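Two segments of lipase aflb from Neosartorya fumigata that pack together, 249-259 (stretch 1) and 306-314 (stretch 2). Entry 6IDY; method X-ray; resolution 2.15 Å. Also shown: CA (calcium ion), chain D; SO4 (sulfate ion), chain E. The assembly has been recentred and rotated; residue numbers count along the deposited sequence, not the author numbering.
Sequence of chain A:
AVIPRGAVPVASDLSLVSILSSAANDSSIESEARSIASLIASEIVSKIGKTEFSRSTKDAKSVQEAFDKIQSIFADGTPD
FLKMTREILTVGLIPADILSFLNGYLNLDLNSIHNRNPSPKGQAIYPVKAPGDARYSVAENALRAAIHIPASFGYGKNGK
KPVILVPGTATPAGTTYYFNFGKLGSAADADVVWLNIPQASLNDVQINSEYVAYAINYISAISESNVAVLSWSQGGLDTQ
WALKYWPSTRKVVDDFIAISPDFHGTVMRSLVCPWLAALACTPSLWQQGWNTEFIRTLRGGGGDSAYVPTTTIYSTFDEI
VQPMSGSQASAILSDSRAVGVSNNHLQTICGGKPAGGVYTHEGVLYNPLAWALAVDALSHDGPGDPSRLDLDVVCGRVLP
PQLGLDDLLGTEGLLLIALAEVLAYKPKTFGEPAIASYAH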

ATOM      1  N   THR A 249     -15.800  12.845   4.057  1.00 21.55           N
ATOM      2  CA  THR A 249     -14.344  12.673   4.112  1.00 21.55           C
ATOM      3  C   THR A 249     -13.616  13.615   3.154  1.00 26.45           C
ATOM      4  O   THR A 249     -12.515  14.065   3.474  1.00 26.40           O
ATOM      5  CB  THR A 249     -13.933  11.218   3.859  1.00 26.73           C
ATOM      6  OG1 THR A 249     -14.238  10.864   2.510  1.00 24.09           O
ATOM      7  CG2 THR A 249     -14.560  10.236   4.857  1.00 25.04           C
ATOM      8  N   ARG A 250     -14.231  13.917   1.989  1.00 23.59           N
ATOM      9  CA  ARG A 250     -13.649  14.793   0.960  1.00 23.85           C
ATOM     10  C   ARG A 250     -13.316  16.196   1.489  1.00 28.16           C
ATOM     11  O   ARG A 250     -12.319  16.780   1.060  1.00 28.25           O
ATOM     12  CB  ARG A 250     -14.574  14.929  -0.265  1.00 23.79           C
ATOM     13  CG  ARG A 250     -15.080  13.626  -0.876  1.00 26.40           C
ATOM     14  CD  ARG A 250     -16.034  13.949  -2.013  1.00 25.34           C
ATOM     15  NE  ARG A 250     -16.848  12.803  -2.422  1.00 21.37           N
ATOM     16  CZ  ARG A 250     -17.809  12.858  -3.338  1.00 33.28           C
ATOM     17  NH1 ARG A 250     -18.075  13.998  -3.964  1.00 20.95           N
ATOM     18  NH2 ARG A 250     -18.496  11.766  -3.652  1.00 20.41           N
ATOM     19  N   LYS A 251     -14.161  16.736   2.396  1.00 24.29           N
ATOM     20  CA  LYS A 251     -13.994  18.081   2.969  1.00 25.22           C
ATOM     21  C   LYS A 251     -12.815  18.189   3.928  1.00 29.15           C
ATOM     22  O   LYS A 251     -12.338  19.296   4.173  1.00 29.52           O
ATOM     23  CB  LYS A 251     -15.276  18.537   3.698  1.00 28.19           C
ATOM     24  CG  LYS A 251     -16.494  18.689   2.791  1.00 39.07           C
ATOM     25  CD  LYS A 251     -17.732  19.122   3.564  1.00 44.21           C
ATOM     26  CE  LYS A 251     -18.896  19.372   2.637  1.00 52.22           C
ATOM     27  NZ  LYS A 251     -20.083  19.904   3.360  1.00 59.76           N
ATOM     28  N   VAL A 252     -12.359  17.062   4.495  1.00 24.73           N
ATOM     29  CA  VAL A 252     -11.287  17.100   5.489  1.00 24.43           C
ATOM     30  C   VAL A 252      -9.957  16.499   4.974  1.00 27.62           C
ATOM     31  O   VAL A 252      -8.997  16.421   5.744  1.00 27.72           O
ATOM     32  CB  VAL A 252     -11.724  16.496   6.857  1.00 28.04           C
ATOM     33  CG1 VAL A 252     -12.902  17.270   7.449  1.00 28.34           C
ATOM     34  CG2 VAL A 252     -12.056  15.013   6.747  1.00 26.90           C
ATOM     35  N   VAL A 253      -9.890  16.098   3.693  1.00 22.64           N
ATOM     36  CA  VAL A 253      -8.648  15.554   3.126  1.00 21.91           C
ATOM     37  C   VAL A 253      -8.052  16.570   2.165  1.00 25.57           C
ATOM     38  O   VAL A 253      -8.646  16.843   1.119  1.00 25.29           O
ATOM     39  CB  VAL A 253      -8.793  14.130   2.503  1.00 24.42           C
ATOM     40  CG1 VAL A 253      -7.490  13.671   1.837  1.00 22.86           C
ATOM     41  CG2 VAL A 253      -9.222  13.120   3.555  1.00 24.16           C
ATOM     42  N   ASP A 254      -6.890  17.143   2.531  1.00 22.18           N
ATOM     43  CA  ASP A 254      -6.201  18.140   1.703  1.00 21.83           C
ATOM     44  C   ASP A 254      -5.310  17.513   0.640  1.00 24.52           C
ATOM     45  O   ASP A 254      -5.077  18.130  -0.394  1.00 24.48           O
ATOM     46  CB  ASP A 254      -5.389  19.115   2.570  1.00 23.80           C
ATOM     47  CG  ASP A 254      -6.225  20.004   3.472  1.00 30.49           C
ATOM     48  OD1 ASP A 254      -7.424  20.204   3.169  1.00 31.01           O
ATOM     49  OD2 ASP A 254      -5.678  20.514   4.473  1.00 31.42           O
ATOM     50  N   ASP A 255      -4.783  16.314   0.904  1.00 20.61           N
ATOM     51  CA  ASP A 255      -3.902  15.615  -0.027  1.00 20.05           C
ATOM     52  C   ASP A 255      -4.081  14.126   0.065  1.00 23.06           C
ATOM     53  O   ASP A 255      -4.148  13.568   1.162  1.00 22.68           O
ATOM     54  CB  ASP A 255      -2.421  15.952   0.249  1.00 22.06           C
ATOM     55  CG  ASP A 255      -1.983  17.327  -0.227  1.00 27.33           C
ATOM     56  OD1 ASP A 255      -1.839  17.512  -1.452  1.00 26.11           O
ATOM     57  OD2 ASP A 255      -1.772  18.211   0.629  1.00 29.49           O
ATOM     58  N   PHE A 256      -4.135  13.480  -1.096  1.00 18.67           N
ATOM     59  CA  PHE A 256      -4.197  12.034  -1.218  1.00 17.18           C
ATOM     60  C   PHE A 256      -2.968  11.656  -2.044  1.00 20.81           C
ATOM     61  O   PHE A 256      -2.916  11.947  -3.234  1.00 20.10           O
ATOM     62  CB  PHE A 256      -5.543  11.586  -1.854  1.00 17.84           C
ATOM     63  CG  PHE A 256      -5.739  10.133  -2.270  1.00 18.25           C
ATOM     64  CD1 PHE A 256      -4.908   9.126  -1.781  1.00 20.45           C
ATOM     65  CD2 PHE A 256      -6.767   9.775  -3.138  1.00 19.26           C
ATOM     66  CE1 PHE A 256      -5.086   7.795  -2.177  1.00 20.25           C
ATOM     67  CE2 PHE A 256      -6.945   8.444  -3.528  1.00 21.23           C
ATOM     68  CZ  PHE A 256      -6.101   7.465  -3.051  1.00 19.03           C
ATOM     69  N   ILE A 257      -1.934  11.106  -1.384  1.00 18.41           N
ATOM     70  CA  ILE A 257      -0.693  10.675  -2.037  1.00 17.59           C
ATOM     71  C   ILE A 257      -0.811   9.170  -2.248  1.00 20.96           C
ATOM     72  O   ILE A 257      -0.895   8.411  -1.290  1.00 20.72           O
ATOM     73  CB  ILE A 257       0.580  11.109  -1.246  1.00 20.84           C
ATOM     74  CG1 ILE A 257       0.613  12.647  -1.060  1.00 21.34           C
ATOM     75  CG2 ILE A 257       1.869  10.599  -1.943  1.00 20.99           C
ATOM     76  CD1 ILE A 257       1.245  13.129   0.267  1.00 23.70           C
ATOM     77  N   ALA A 258      -0.891   8.749  -3.505  1.00 18.35           N
ATOM     78  CA  ALA A 258      -1.099   7.348  -3.838  1.00 17.84           C
ATOM     79  C   ALA A 258       0.120   6.699  -4.481  1.00 21.04           C
ATOM     80  O   ALA A 258       0.480   7.012  -5.617  1.00 20.20           O
ATOM     81  CB  ALA A 258      -2.331   7.207  -4.717  1.00 18.25           C
ATOM     82  N   ILE A 259       0.769   5.800  -3.720  1.00 17.82           N
ATOM     83  CA  ILE A 259       1.957   5.053  -4.152  1.00 16.96           C
ATOM     84  C   ILE A 259       1.493   3.761  -4.820  1.00 20.39           C
ATOM     85  O   ILE A 259       0.741   2.992  -4.212  1.00 19.90           O
ATOM     86  CB  ILE A 259       2.921   4.781  -2.958  1.00 19.65           C
ATOM     87  CG1 ILE A 259       3.168   6.061  -2.085  1.00 20.83           C
ATOM     88  CG2 ILE A 259       4.224   4.126  -3.417  1.00 18.19           C
ATOM     89  CD1 ILE A 259       3.828   7.330  -2.799  1.00 23.20           C
ATOM     90  N   ALA A 306     -10.270  12.414  -9.533  1.00 17.28           N
ATOM     91  CA  ALA A 306      -9.955  12.654  -8.125  1.00 17.56           C
ATOM     92  C   ALA A 306     -11.092  13.361  -7.381  1.00 21.78           C
ATOM     93  O   ALA A 306     -11.909  14.051  -8.003  1.00 22.52           O
ATOM     94  CB  ALA A 306      -8.675  13.457  -8.004  1.00 18.32           C
ATOM     95  N   TYR A 307     -11.147  13.173  -6.046  1.00 18.13           N
ATOM     96  CA  TYR A 307     -12.147  13.797  -5.171  1.00 17.83           C
ATOM     97  C   TYR A 307     -11.527  14.924  -4.377  1.00 23.05           C
ATOM     98  O   TYR A 307     -12.235  15.799  -3.884  1.00 23.92           O
ATOM     99  CB  TYR A 307     -12.731  12.746  -4.198  1.00 17.98           C
ATOM    100  CG  TYR A 307     -13.688  11.818  -4.895  1.00 17.92           C
ATOM    101  CD1 TYR A 307     -14.990  12.218  -5.180  1.00 18.92           C
ATOM    102  CD2 TYR A 307     -13.265  10.580  -5.375  1.00 17.69           C
ATOM    103  CE1 TYR A 307     -15.864  11.387  -5.874  1.00 18.28           C
ATOM    104  CE2 TYR A 307     -14.126   9.749  -6.084  1.00 18.10           C
ATOM    105  CZ  TYR A 307     -15.420  10.167  -6.348  1.00 23.33           C
ATOM    106  OH  TYR A 307     -16.270   9.366  -7.061  1.00 24.97           O
ATOM    107  N   VAL A 308     -10.207  14.850  -4.178  1.00 19.02           N
ATOM    108  CA  VAL A 308      -9.401  15.806  -3.398  1.00 17.94           C
ATOM    109  C   VAL A 308      -8.049  15.929  -4.148  1.00 21.64           C
ATOM    110  O   VAL A 308      -7.788  15.063  -4.992  1.00 19.77           O
ATOM    111  CB  VAL A 308      -9.199  15.298  -1.922  1.00 20.88           C
ATOM    112  CG1 VAL A 308     -10.523  15.083  -1.199  1.00 20.10           C
ATOM    113  CG2 VAL A 308      -8.344  14.026  -1.861  1.00 19.67           C
ATOM    114  N   PRO A 309      -7.167  16.929  -3.865  1.00 19.80           N
ATOM    115  CA  PRO A 309      -5.864  16.970  -4.565  1.00 19.43           C
ATOM    116  C   PRO A 309      -5.134  15.628  -4.462  1.00 23.42           C
ATOM    117  O   PRO A 309      -4.822  15.181  -3.355  1.00 22.70           O
ATOM    118  CB  PRO A 309      -5.115  18.096  -3.846  1.00 21.47           C
ATOM    119  CG  PRO A 309      -6.213  19.010  -3.362  1.00 26.38           C
ATOM    120  CD  PRO A 309      -7.293  18.057  -2.913  1.00 21.24           C
ATOM    121  N   THR A 310      -4.948  14.942  -5.611  1.00 19.91           N
ATOM    122  CA  THR A 310      -4.319  13.616  -5.624  1.00 19.16           C
ATOM    123  C   THR A 310      -2.990  13.611  -6.382  1.00 22.44           C
ATOM    124  O   THR A 310      -2.900  14.119  -7.502  1.00 21.18           O
ATOM    125  CB  THR A 310      -5.304  12.541  -6.127  1.00 22.18           C
ATOM    126  OG1 THR A 310      -6.512  12.625  -5.364  1.00 23.39           O
ATOM    127  CG2 THR A 310      -4.740  11.120  -6.019  1.00 18.31           C
ATOM    128  N   THR A 311      -1.970  13.007  -5.754  1.00 19.46           N
ATOM    129  CA  THR A 311      -0.622  12.840  -6.289  1.00 19.23           C
ATOM    130  C   THR A 311      -0.392  11.326  -6.467  1.00 21.60           C
ATOM    131  O   THR A 311      -0.202  10.616  -5.477  1.00 20.47           O
ATOM    132  CB  THR A 311       0.400  13.473  -5.316  1.00 22.83           C
ATOM    133  OG1 THR A 311       0.005  14.815  -5.029  1.00 21.59           O
ATOM    134  CG2 THR A 311       1.830  13.441  -5.852  1.00 19.77           C
ATOM    135  N   THR A 312      -0.456  10.828  -7.716  1.00 18.38           N
ATOM    136  CA  THR A 312      -0.245   9.397  -7.995  1.00 17.58           C
ATOM    137  C   THR A 312       1.201   9.200  -8.407  1.00 21.70           C
ATOM    138  O   THR A 312       1.738  10.038  -9.126  1.00 20.52           O
ATOM    139  CB  THR A 312      -1.261   8.825  -9.020  1.00 23.11           C
ATOM    140  OG1 THR A 312      -0.910   9.233 -10.346  1.00 19.78           O
ATOM    141  CG2 THR A 312      -2.717   9.194  -8.701  1.00 18.26           C
ATOM    142  N   ILE A 313       1.858   8.144  -7.889  1.00 18.59           N
ATOM    143  CA  ILE A 313       3.271   7.870  -8.169  1.00 18.29           C
ATOM    144  C   ILE A 313       3.404   6.393  -8.483  1.00 21.89           C
ATOM    145  O   ILE A 313       3.015   5.548  -7.675  1.00 21.41           O
ATOM    146  CB  ILE A 313       4.237   8.356  -7.040  1.00 21.29           C
ATOM    147  CG1 ILE A 313       3.858   9.783  -6.524  1.00 21.58           C
ATOM    148  CG2 ILE A 313       5.687   8.319  -7.540  1.00 20.71           C
ATOM    149  CD1 ILE A 313       4.279  10.125  -5.133  1.00 25.20           C
ATOM    150  N   TYR A 314       3.923   6.080  -9.674  1.00 18.29           N
ATOM    151  CA  TYR A 314       3.978   4.695 -10.151  1.00 17.62           C
ATOM    152  C   TYR A 314       5.138   4.424 -11.082  1.00 21.82           C
ATOM    153  O   TYR A 314       5.694   5.353 -11.668  1.00 20.51           O
ATOM    154  CB  TYR A 314       2.634   4.328 -10.826  1.00 17.24           C
ATOM    155  CG  TYR A 314       2.249   5.259 -11.958  1.00 17.81           C
ATOM    156  CD1 TYR A 314       1.705   6.520 -11.700  1.00 19.24           C
ATOM    157  CD2 TYR A 314       2.379   4.864 -13.284  1.00 18.45           C
ATOM    158  CE1 TYR A 314       1.322   7.369 -12.739  1.00 17.93           C
ATOM    159  CE2 TYR A 314       1.995   5.701 -14.331  1.00 19.42           C
ATOM    160  CZ  TYR A 314       1.472   6.955 -14.053  1.00 21.76           C
ATOM    161  OH  TYR A 314       1.127   7.784 -15.087  1.00 20.04           O
TER
HETATM  162 CA    CA D 501      -1.247  19.864  -1.112  1.00 25.93          CA
HETATM  163  S   SO4 E 502     -19.833  13.820  -7.050  1.00 26.53           S
HETATM  164  O1  SO4 E 502     -19.648  14.880  -6.058  1.00 27.83           O
HETATM  165  O2  SO4 E 502     -21.233  13.818  -7.490  1.00 29.86           O
HETATM  166  O3  SO4 E 502     -18.964  14.067  -8.184  1.00 26.15           O
HETATM  167  O4  SO4 E 502     -19.509  12.531  -6.453  1.00 26.99           O
HETATM  168  O   HOH W   1      -3.606  20.309  -1.022  1.00 26.23           O
HETATM  169  O   HOH W   2      -1.936  15.411  -3.138  1.00 19.77           O
HETATM  170  O   HOH W   3      -1.276  21.011   0.941  1.00 27.62           O

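The two stretches lie side by side as neighbouring parallel strands, 255-259 and 310-314, with axes only 9° apart. Together they bury 698 Å². The largest shares fall to V308, R250 and F256. V308 and R250 lie before the strands, and F256 within one.

V308 covers the most surface. It sits in the loop just before its strand, and its CA-to-CB bond points toward stretch 1. V308 CG2 packs against V253 CG1 at 3.8 Å and against F256 CB at 3.7 Å. These are apolar contacts between buried side chains. V308 CG1 lies 3.3 Å from R250 O, so the valine also fills space against the backbone. The V308 carbonyl is occupied within its own stretch: T310 OG1 donates a hydrogen bond to V308 O at 2.8 Å.

R250 leaves its backbone sideways, but its extended side chain ends near stretch 2. One face of the guanidinium lies over Y307, with R250 NE 3.4 Å from Y307 CD1. The same group holds the sulfate ion, which probably comes from the crystallisation liquor. R250 NH1 donates to SO4 O1 at 2.8 Å, and R250 NH2 donates to SO4 O4 at 3.1 Å. The positive guanidinium suits the anion. SO4 O4 also lies near the plane of the Y307 ring, 3.9 Å from Y307 CE1.

F256 joins side-chain packing to the strand pairing. F256 N donates to P309 O at 2.9 Å, and F256 O accepts from T311 N at 2.9 Å. The two bonds reach residues on either side of T310, as expected for a parallel bridge. The pattern repeats at A258: A258 N donates to T311 O at 2.8 Å, and I313 N donates to A258 O at 2.9 Å. Close CA-H...O contacts lie between these bonds, such as T310 CA to F256 O at 3.2 Å.

Side chains alternate across the sheet. F256, A258, T310 and T312 share one face, where F256 CD2 comes within 3.6 Å of T310 OG1. I257, I259, T311 and I313 share the other. There I313 CD1 meets I259 CD1 at 3.7 Å and I257 CG2 at 4.0 Å, forming an apolar cluster.

Beside P309, D255 binds calcium through D255 OD1 and D255 OD2, both at 2.5 Å from the ion. Water 2 links the stretches here. Water 2 donates to D255 OD1 at 2.7 Å and to P309 O at 2.9 Å, and accepts from T311 OG1 at 2.8 Å.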